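Local coordinates for glutamyl-tRNA synthetase, cytoplasmic (PDB 2HRA), which attaches glutamate to tRNA(Glu) in an ATP-dependent two-step reaction and, through this N-terminal GST-like domain, joins a complex with the cofactor Arc1p, at residues A[128-131]-A[137-140]; A[35-40]-A[51-56]; A[102-107]-A[114-119]; A[45-50]-A[82-87]. All coordinates share one frame; numbering follows the deposited sequence.

The four contacts lie in the N-terminal heteromerisation domain, a GST-like fold with a small sheet beside a bundle of helices. Contacts 2 and 4 come first and interleave along the chain, and both use helix 34-46: contact 2 sets its middle against strand 51-56, contact 4 its C-terminal end against the linker to the helical part. Their centres are about 13 Å apart. Contact 3 and then contact 1 follow in the helical part, with centres about 15 Å apart, joined where Ile129 meets Leu119. Val140 of contact 1 packs on helix 34-46, linking the two halves, and segment 128-131 lies within a region that interacts with Arc1p.

Contact 1 of 4, residues A[128-131]-A[137-140]; sequences FILG and AADV
Ile129 and Asp139 bring their CA atoms to 6.1 Å where the type I turn from Phe128 to Gly131, closed by a bond from Gly131 N to Phe128 O, passes the first turn of helix 137-148. Asp139 CG lies anti to its carbonyl carbon (chi1 -62°), which brings the carboxylate to the turn. OD2 accepts the N-H of Ile129 on its syn lone pair, 3.0 Å from Ile129 N and nearly straight at 166°; Trp167 NE1 also donates to OD2. OD1 accepts from Ser136 N and from a water 2.7 Å away, which accepts from Leu130 N. Phe128 CB lies 3.6 Å from Asp139 OD1, and OD2 sits at the ring edge near its plane, ring and carboxylate 77° apart. Ile129 CG2 rests 4.1 Å from Ala138 CB. Replacing Asp139 by an alanine is likely to leave Ile129 N, Ser136 N and the Trp167 indole without their acceptor and break the water bridge to Leu130 N, setting the turn free to shift. With Ser136 OG bonded to Ala138 N, the Ser-X-X-Asp sequence is consistent with the N-capping box that starts this helix in the C-terminal domain of GST folds, here tied to an Arc1p-interacting loop.

Contact 2 of 4, residues A[35-40]-A[51-56]; sequences AELIAA and IAIKLV
Ala40 and Ile51 are the nearest CA pair of segments 35-40 and 51-56, 6.5 Å apart. Apolar contacts account for everything that passes between the two segments. The CD1 methyl of Ile51 lies against the CA-CB bond of Ala40, 3.8 Å from Ala40 CA and equally far from Ala40 CB. With CG1 opposite the carbonyl carbon (chi1 -57°) and the chain extended beyond it, Ile51 sends this methyl out to the helix surface. Two residues on, Ile53 does likewise, and its CD1 meets Leu37 CD1 at 3.9 Å, the two side chains crossing at about a right angle. Leu37 leans toward the strand with its end rather than its base, and it also touches Ala180 and Phe183 of helix 180-195.

The polar bonds lie outside the two segments or within one of them. Ala52, Lys54 and Val56 pair by their backbones with the parallel strand 21-26, and Ile51 O accepts from Asn44 ND2 near the end of the helix. Lys54 NZ folds back to Leu55 O at 3.0 Å, approaching from above the carbonyl plane. Leu23 of strand 21-26 touches both Ala40 and Ile51, which continues the apolar layer beneath the helix.

These elements form the beta-alpha-beta unit 21-26, 34-46, 51-56. Between segments 35-40 and 51-56 the contact is purely apolar, so it depends on shape and burial; Asn44 adds a polar tie nearer the helix end, and directional backbone bonds fix the strands within the sheet.

Contact 3 of 4, residues A[102-107]-A[114-119]; sequences KELVIK and QSLETL
Leu104 and Ser115 are the nearest CA pair of segments 102-107 and 114-119, 6.7 Å apart. In the first shell, Leu104 does most of the touching, through both branches of its isobutyl group. CD2 lies 3.7 Å from Ser115 CB and continues to Leu116, whose own CD2 is 4.4 Å away; CD1 turns to the next turn of the helix and meets Leu119 CD2 at 4.2 Å. The leucine thus spans a groove lined by Ser115, Leu116 and Leu119. Beside it, at the more exposed edge, the bent chain of Glu103 passes Ser115: its CB is 3.7 Å from Ser115 OG and its OE1 3.5 Å.

The hydroxyl of Ser115 is directed elsewhere, being hydrogen-bonded to Lys111 O one turn earlier in its own helix. With OG opposite the carbonyl carbon (chi1 -56°), the hydroxyl stays beside the helix backbone and the CB methylene meets the leucine. The bond from Leu119 N to Ser115 O fixes the spacing of the helical turn that carries all three groove residues.

Further out, Leu104 packs on Cys142 and Ala145 of helix 137-148, which bounds the same core. Leu116 reaches Leu146 as well as Ile155 and Ile156 of helix 152-158, and Leu119 touches Trp96 and Ile129. A short linker joins the two helices, so they pack as a helical hairpin, the opening pair of the all-helical C-terminal domain of the GST fold.

Contact 4 of 4, residues A[45-50]-A[82-87]; sequences ALAPNS and AAIFDN
Ile84 meets Leu46 and Ala47 where helix 34-46 gives way to loop, the CA atoms of Leu46 and Ile84 being 7.5 Å apart. Ile84 leaves its backbone toward segment 45-50, and from CB the side chain splits in two. The CG2 branch touches on two fronts: across the contact it lies 3.9 Å from Leu46 CD1, and within its own segment it sits over the centre of the Phe85 ring, 4.1 Å above the plane. The other branch runs through CG1, which is opposite the carbonyl carbon (chi1 -66°), and on in extended form to CD1. That tip ends between the CB methylene of Leu46 and the CB methyl of Ala47, 4.0 Å from each. Since CG2 meets Leu46 CD1 while CD1 meets Leu46 CB and Ala47 CB, both branches of the isoleucine are engaged.

Ala47 is the first residue to leave helical geometry, and the turn that follows is held by Ser50 OG, which donates to Ala47 O at 2.8 Å from above the carbonyl plane. Asn44 OD1 accepts from Ser50 N, closing the helix end onto the start of strand 51-56. Across the way, Phe85 is the centre of an inverse gamma turn, and a salt bridge from Asp86 to Lys134 ties the following residue to another loop.

Ile84 also packs on Ile42 and Val43, so the linker between helices 73-80 and 90-104 lies against the C-terminal end of helix 34-46, just before the chain enters edge strand 51-56.

Contact 1 of 4, residues A[128-131]-A[137-140]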
# COMPACT_ATOMS: atom_id res chain seq x y z
N PHE A 128 15.51 0.32 3.60
CA PHE A 128 14.42 0.36 2.64
C PHE A 128 14.82 -0.38 1.38
O PHE A 128 15.99 -0.60 1.14
CB PHE A 128 14.03 1.81 2.35
CG PHE A 128 13.58 2.54 3.56
CD1 PHE A 128 14.24 3.66 4.01
CD2 PHE A 128 12.54 2.04 4.32
CE1 PHE A 128 13.84 4.30 5.16
CE2 PHE A 128 12.15 2.66 5.45
CZ PHE A 128 12.80 3.79 5.88
N ILE A 129 13.84 -0.75 0.57
CA ILE A 129 14.05 -1.69 -0.54
C ILE A 129 15.12 -1.25 -1.52
O ILE A 129 15.96 -2.06 -1.95
CB ILE A 129 12.72 -2.03 -1.27
CG1 ILE A 129 11.89 -2.97 -0.36
CG2 ILE A 129 13.02 -2.68 -2.63
CD1 ILE A 129 10.38 -3.11 -0.71
N LEU A 130 15.14 0.04 -1.83
CA LEU A 130 16.10 0.55 -2.79
C LEU A 130 17.29 1.21 -2.14
O LEU A 130 18.17 1.69 -2.84
CB LEU A 130 15.42 1.49 -3.78
CG LEU A 130 14.37 0.86 -4.67
CD1 LEU A 130 13.74 1.93 -5.54
CD2 LEU A 130 15.00 -0.28 -5.52
N GLY A 131 17.35 1.22 -0.81
CA GLY A 131 18.58 1.55 -0.12
C GLY A 131 18.84 3.03 0.04
O GLY A 131 19.99 3.44 0.19
N ALA A 137 8.41 4.44 -3.41
CA ALA A 137 7.20 3.81 -3.90
C ALA A 137 7.31 2.31 -3.83
O ALA A 137 6.31 1.61 -3.68
CB ALA A 137 6.90 4.27 -5.38
N ALA A 138 8.53 1.79 -3.96
CA ALA A 138 8.72 0.35 -3.84
C ALA A 138 8.24 -0.14 -2.45
O ALA A 138 7.56 -1.16 -2.32
CB ALA A 138 10.22 -0.01 -4.09
N ASP A 139 8.64 0.59 -1.41
CA ASP A 139 8.28 0.25 -0.05
C ASP A 139 6.78 0.37 0.16
O ASP A 139 6.17 -0.44 0.84
CB ASP A 139 9.02 1.17 0.94
CG ASP A 139 10.52 1.03 0.85
OD1 ASP A 139 11.15 1.92 0.21
OD2 ASP A 139 11.06 0.03 1.37
N VAL A 140 6.17 1.39 -0.45
CA VAL A 140 4.74 1.64 -0.25
C VAL A 140 3.92 0.51 -0.83
O VAL A 140 2.99 0.00 -0.20
CB VAL A 140 4.35 3.01 -0.87
CG1 VAL A 140 2.87 3.25 -0.81
CG2 VAL A 140 5.10 4.15 -0.16
O HOH W 1 13.21 2.06 -1.46

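Contact 2 of 4, residues A[35-40]-A[51-56]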
# COMPACT_ATOMS: atom_id res chain seq x y z
N ALA A 35 -1.91 0.07 -0.58
CA ALA A 35 -0.78 0.73 -1.21
C ALA A 35 -1.17 2.09 -1.77
O ALA A 35 -0.45 3.07 -1.60
CB ALA A 35 -0.22 -0.14 -2.31
N GLU A 36 -2.33 2.11 -2.42
CA GLU A 36 -2.93 3.26 -3.05
C GLU A 36 -3.29 4.27 -2.01
O GLU A 36 -2.97 5.44 -2.16
CB GLU A 36 -4.20 2.86 -3.83
CG GLU A 36 -3.93 2.02 -5.10
CD GLU A 36 -3.74 0.49 -4.83
OE1 GLU A 36 -3.72 0.05 -3.67
OE2 GLU A 36 -3.63 -0.29 -5.81
N LEU A 37 -3.93 3.82 -0.94
CA LEU A 37 -4.27 4.72 0.15
C LEU A 37 -3.04 5.34 0.80
O LEU A 37 -3.06 6.53 1.13
CB LEU A 37 -5.13 4.01 1.21
CG LEU A 37 -5.48 4.77 2.51
CD1 LEU A 37 -6.44 5.93 2.32
CD2 LEU A 37 -6.09 3.75 3.48
N ILE A 38 -1.98 4.55 1.02
CA ILE A 38 -0.78 5.07 1.70
C ILE A 38 -0.07 6.09 0.77
O ILE A 38 0.36 7.19 1.20
CB ILE A 38 0.15 3.87 2.18
CG1 ILE A 38 -0.53 3.08 3.30
CG2 ILE A 38 1.47 4.36 2.76
CD1 ILE A 38 0.15 1.74 3.65
N ALA A 39 -0.03 5.78 -0.51
CA ALA A 39 0.52 6.70 -1.51
C ALA A 39 -0.11 8.08 -1.41
O ALA A 39 0.58 9.10 -1.50
CB ALA A 39 0.33 6.12 -2.92
N ALA A 40 -1.45 8.09 -1.28
CA ALA A 40 -2.25 9.30 -1.18
C ALA A 40 -1.97 9.99 0.13
O ALA A 40 -1.88 11.19 0.18
CB ALA A 40 -3.75 8.98 -1.31
N ILE A 51 -5.12 15.30 -3.02
CA ILE A 51 -6.00 14.16 -3.31
C ILE A 51 -7.09 14.11 -2.26
O ILE A 51 -6.81 14.10 -1.06
CB ILE A 51 -5.24 12.81 -3.23
CG1 ILE A 51 -4.05 12.81 -4.19
CG2 ILE A 51 -6.16 11.63 -3.57
CD1 ILE A 51 -3.10 11.64 -3.99
N ALA A 52 -8.34 14.09 -2.71
CA ALA A 52 -9.49 13.96 -1.84
C ALA A 52 -9.83 12.47 -1.78
O ALA A 52 -9.93 11.83 -2.81
CB ALA A 52 -10.66 14.75 -2.41
N ILE A 53 -9.96 11.92 -0.58
CA ILE A 53 -10.21 10.50 -0.41
C ILE A 53 -11.71 10.31 -0.30
O ILE A 53 -12.37 11.03 0.42
CB ILE A 53 -9.46 9.93 0.80
CG1 ILE A 53 -7.95 10.09 0.59
CG2 ILE A 53 -9.84 8.48 1.02
CD1 ILE A 53 -7.11 9.72 1.79
N LYS A 54 -12.24 9.36 -1.05
CA LYS A 54 -13.67 9.07 -1.06
C LYS A 54 -13.84 7.58 -0.80
O LYS A 54 -13.01 6.79 -1.22
CB LYS A 54 -14.29 9.44 -2.40
CG LYS A 54 -15.82 9.31 -2.44
CD LYS A 54 -16.32 8.75 -3.76
CE LYS A 54 -17.84 8.53 -3.77
NZ LYS A 54 -18.27 7.31 -3.01
N LEU A 55 -14.89 7.23 -0.07
CA LEU A 55 -15.14 5.85 0.32
C LEU A 55 -16.34 5.24 -0.37
O LEU A 55 -17.37 5.88 -0.56
CB LEU A 55 -15.41 5.76 1.81
CG LEU A 55 -14.42 6.40 2.74
CD1 LEU A 55 -15.10 6.54 4.10
CD2 LEU A 55 -13.14 5.56 2.82
N VAL A 56 -16.18 3.97 -0.72
CA VAL A 56 -17.32 3.14 -1.10
C VAL A 56 -17.18 1.86 -0.30
O VAL A 56 -16.13 1.61 0.27
CB VAL A 56 -17.39 2.91 -2.62
CG1 VAL A 56 -17.42 4.27 -3.33
CG2 VAL A 56 -16.21 2.04 -3.12

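Contact 3 of 4, residues A[102-107]-A[114-119]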
# COMPACT_ATOMS: atom_id res chain seq x y z
N LYS A 102 1.66 -8.11 -8.18
CA LYS A 102 1.48 -9.38 -8.88
C LYS A 102 1.73 -10.59 -8.01
O LYS A 102 1.19 -11.66 -8.29
CB LYS A 102 2.39 -9.46 -10.09
CG LYS A 102 2.04 -8.47 -11.16
CD LYS A 102 3.14 -8.37 -12.20
CE LYS A 102 2.88 -7.23 -13.18
NZ LYS A 102 3.60 -7.46 -14.46
N GLU A 103 2.55 -10.46 -6.97
CA GLU A 103 2.95 -11.61 -6.19
C GLU A 103 2.64 -11.53 -4.70
O GLU A 103 2.08 -12.47 -4.16
CB GLU A 103 4.42 -11.93 -6.45
CG GLU A 103 4.82 -11.76 -7.90
CD GLU A 103 5.76 -12.82 -8.37
OE1 GLU A 103 6.85 -12.91 -7.76
OE2 GLU A 103 5.42 -13.56 -9.33
N LEU A 104 2.94 -10.42 -4.03
CA LEU A 104 2.75 -10.36 -2.58
C LEU A 104 1.29 -10.31 -2.12
O LEU A 104 1.01 -10.62 -0.95
CB LEU A 104 3.54 -9.21 -1.94
CG LEU A 104 5.08 -9.24 -2.06
CD1 LEU A 104 5.65 -7.96 -1.49
CD2 LEU A 104 5.67 -10.47 -1.36
N VAL A 105 0.36 -9.96 -3.00
CA VAL A 105 -1.08 -9.94 -2.64
C VAL A 105 -1.77 -11.32 -2.75
O VAL A 105 -2.88 -11.51 -2.22
CB VAL A 105 -1.89 -8.94 -3.48
CG1 VAL A 105 -1.47 -7.52 -3.13
CG2 VAL A 105 -1.76 -9.25 -4.96
N ILE A 106 -1.10 -12.24 -3.43
CA ILE A 106 -1.67 -13.54 -3.77
C ILE A 106 -1.52 -14.50 -2.61
O ILE A 106 -0.40 -14.72 -2.12
CB ILE A 106 -0.98 -14.12 -5.03
CG1 ILE A 106 -1.21 -13.19 -6.22
CG2 ILE A 106 -1.53 -15.50 -5.38
CD1 ILE A 106 -0.81 -13.79 -7.56
N LYS A 107 -2.65 -15.09 -2.21
CA LYS A 107 -2.69 -16.01 -1.10
C LYS A 107 -2.41 -17.44 -1.57
O LYS A 107 -3.29 -18.30 -1.63
CB LYS A 107 -4.02 -15.90 -0.33
CG LYS A 107 -4.17 -14.56 0.47
CD LYS A 107 -5.25 -14.72 1.55
CE LYS A 107 -5.55 -13.44 2.36
NZ LYS A 107 -6.67 -13.72 3.35
N GLN A 114 8.35 -17.77 -1.45
CA GLN A 114 9.44 -17.43 -2.34
C GLN A 114 9.56 -15.92 -2.46
O GLN A 114 10.65 -15.36 -2.45
CB GLN A 114 9.21 -17.97 -3.74
CG GLN A 114 9.12 -19.48 -3.89
CD GLN A 114 8.78 -19.87 -5.35
OE1 GLN A 114 9.36 -19.32 -6.30
NE2 GLN A 114 7.81 -20.79 -5.53
N SER A 115 8.43 -15.26 -2.63
CA SER A 115 8.44 -13.81 -2.89
C SER A 115 8.96 -13.09 -1.64
O SER A 115 9.73 -12.12 -1.71
CB SER A 115 7.04 -13.34 -3.32
OG SER A 115 6.58 -14.09 -4.45
N LEU A 116 8.54 -13.55 -0.48
CA LEU A 116 9.00 -13.02 0.78
C LEU A 116 10.50 -13.25 1.00
O LEU A 116 11.16 -12.46 1.68
CB LEU A 116 8.21 -13.66 1.96
CG LEU A 116 6.79 -13.15 2.19
CD1 LEU A 116 6.02 -14.04 3.16
CD2 LEU A 116 6.83 -11.67 2.67
N GLU A 117 11.04 -14.32 0.42
CA GLU A 117 12.48 -14.60 0.53
C GLU A 117 13.26 -13.61 -0.29
O GLU A 117 14.32 -13.13 0.12
CB GLU A 117 12.80 -16.01 0.07
CG GLU A 117 14.27 -16.42 0.16
CD GLU A 117 14.92 -16.12 1.50
OE1 GLU A 117 14.32 -16.49 2.52
OE2 GLU A 117 16.03 -15.50 1.52
N THR A 118 12.73 -13.33 -1.48
CA THR A 118 13.35 -12.35 -2.36
C THR A 118 13.45 -10.98 -1.70
O THR A 118 14.50 -10.31 -1.78
CB THR A 118 12.58 -12.28 -3.68
OG1 THR A 118 12.62 -13.57 -4.30
CG2 THR A 118 13.22 -11.26 -4.62
N LEU A 119 12.34 -10.53 -1.10
CA LEU A 119 12.29 -9.25 -0.40
C LEU A 119 13.21 -9.24 0.85
O LEU A 119 13.92 -8.26 1.15
CB LEU A 119 10.85 -8.95 0.01
CG LEU A 119 10.50 -7.62 0.72
CD1 LEU A 119 10.99 -6.37 -0.12
CD2 LEU A 119 8.99 -7.54 1.06

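Contact 4 of 4, residues A[45-50]-A[82-87]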
# COMPACT_ATOMS: atom_id res chain seq x y z
N ALA A 45 0.44 14.48 2.90
CA ALA A 45 1.38 14.85 3.95
C ALA A 45 2.36 15.92 3.50
O ALA A 45 2.67 16.82 4.26
CB ALA A 45 2.15 13.65 4.44
N LEU A 46 2.84 15.79 2.26
CA LEU A 46 3.83 16.71 1.67
C LEU A 46 3.27 17.79 0.77
O LEU A 46 3.98 18.71 0.39
CB LEU A 46 4.84 15.92 0.85
CG LEU A 46 5.60 14.84 1.58
CD1 LEU A 46 6.53 14.16 0.61
CD2 LEU A 46 6.37 15.47 2.75
N ALA A 47 2.00 17.68 0.42
CA ALA A 47 1.38 18.64 -0.47
C ALA A 47 -0.12 18.59 -0.18
O ALA A 47 -0.87 17.93 -0.89
CB ALA A 47 1.66 18.28 -1.91
N PRO A 48 -0.52 19.22 0.95
CA PRO A 48 -1.89 19.08 1.44
C PRO A 48 -2.95 19.44 0.41
O PRO A 48 -2.73 20.30 -0.43
CB PRO A 48 -1.93 19.95 2.71
CG PRO A 48 -0.65 20.74 2.72
CD PRO A 48 0.33 19.97 1.90
N ASN A 49 -4.05 18.70 0.45
CA ASN A 49 -5.19 18.93 -0.43
C ASN A 49 -4.89 18.56 -1.88
O ASN A 49 -5.49 19.13 -2.79
CB ASN A 49 -5.64 20.38 -0.35
CG ASN A 49 -7.02 20.57 -0.93
OD1 ASN A 49 -7.24 21.45 -1.75
ND2 ASN A 49 -7.95 19.72 -0.51
N SER A 50 -3.99 17.61 -2.09
CA SER A 50 -3.67 17.18 -3.46
C SER A 50 -4.65 16.12 -3.96
O SER A 50 -4.99 16.07 -5.16
CB SER A 50 -2.20 16.72 -3.55
OG SER A 50 -1.34 17.87 -3.61
N ALA A 82 4.62 12.81 -9.45
CA ALA A 82 6.03 12.44 -9.64
C ALA A 82 6.98 13.29 -8.82
O ALA A 82 8.04 12.81 -8.40
CB ALA A 82 6.39 12.50 -11.12
N ALA A 83 6.59 14.54 -8.55
CA ALA A 83 7.32 15.45 -7.67
C ALA A 83 7.53 14.89 -6.28
O ALA A 83 8.57 15.12 -5.68
CB ALA A 83 6.60 16.81 -7.57
N ILE A 84 6.53 14.16 -5.77
CA ILE A 84 6.61 13.51 -4.47
C ILE A 84 7.36 12.17 -4.54
O ILE A 84 8.25 11.92 -3.72
CB ILE A 84 5.19 13.32 -3.85
CG1 ILE A 84 4.62 14.73 -3.56
CG2 ILE A 84 5.22 12.38 -2.59
CD1 ILE A 84 3.38 14.75 -2.70
N PHE A 85 6.99 11.34 -5.50
CA PHE A 85 7.63 10.03 -5.68
C PHE A 85 8.82 10.22 -6.61
O PHE A 85 8.78 9.88 -7.78
CB PHE A 85 6.60 9.03 -6.21
CG PHE A 85 5.48 8.81 -5.25
CD1 PHE A 85 4.25 9.43 -5.44
CD2 PHE A 85 5.70 8.08 -4.09
CE1 PHE A 85 3.24 9.27 -4.50
CE2 PHE A 85 4.70 7.91 -3.16
CZ PHE A 85 3.45 8.53 -3.37
N ASP A 86 9.88 10.81 -6.04
CA ASP A 86 11.03 11.32 -6.80
C ASP A 86 12.33 10.58 -6.51
O ASP A 86 13.38 11.04 -6.94
CB ASP A 86 11.25 12.81 -6.49
CG ASP A 86 11.70 13.08 -5.05
OD1 ASP A 86 11.80 12.13 -4.23
OD2 ASP A 86 11.97 14.25 -4.72
N ASN A 87 12.26 9.48 -5.75
CA ASN A 87 13.46 8.71 -5.41
C ASN A 87 13.36 7.25 -5.87
O ASN A 87 12.35 6.59 -5.66
CB ASN A 87 13.78 8.80 -3.90
CG ASN A 87 12.72 8.15 -3.01
OD1 ASN A 87 11.54 8.06 -3.35
ND2 ASN A 87 13.16 7.70 -1.85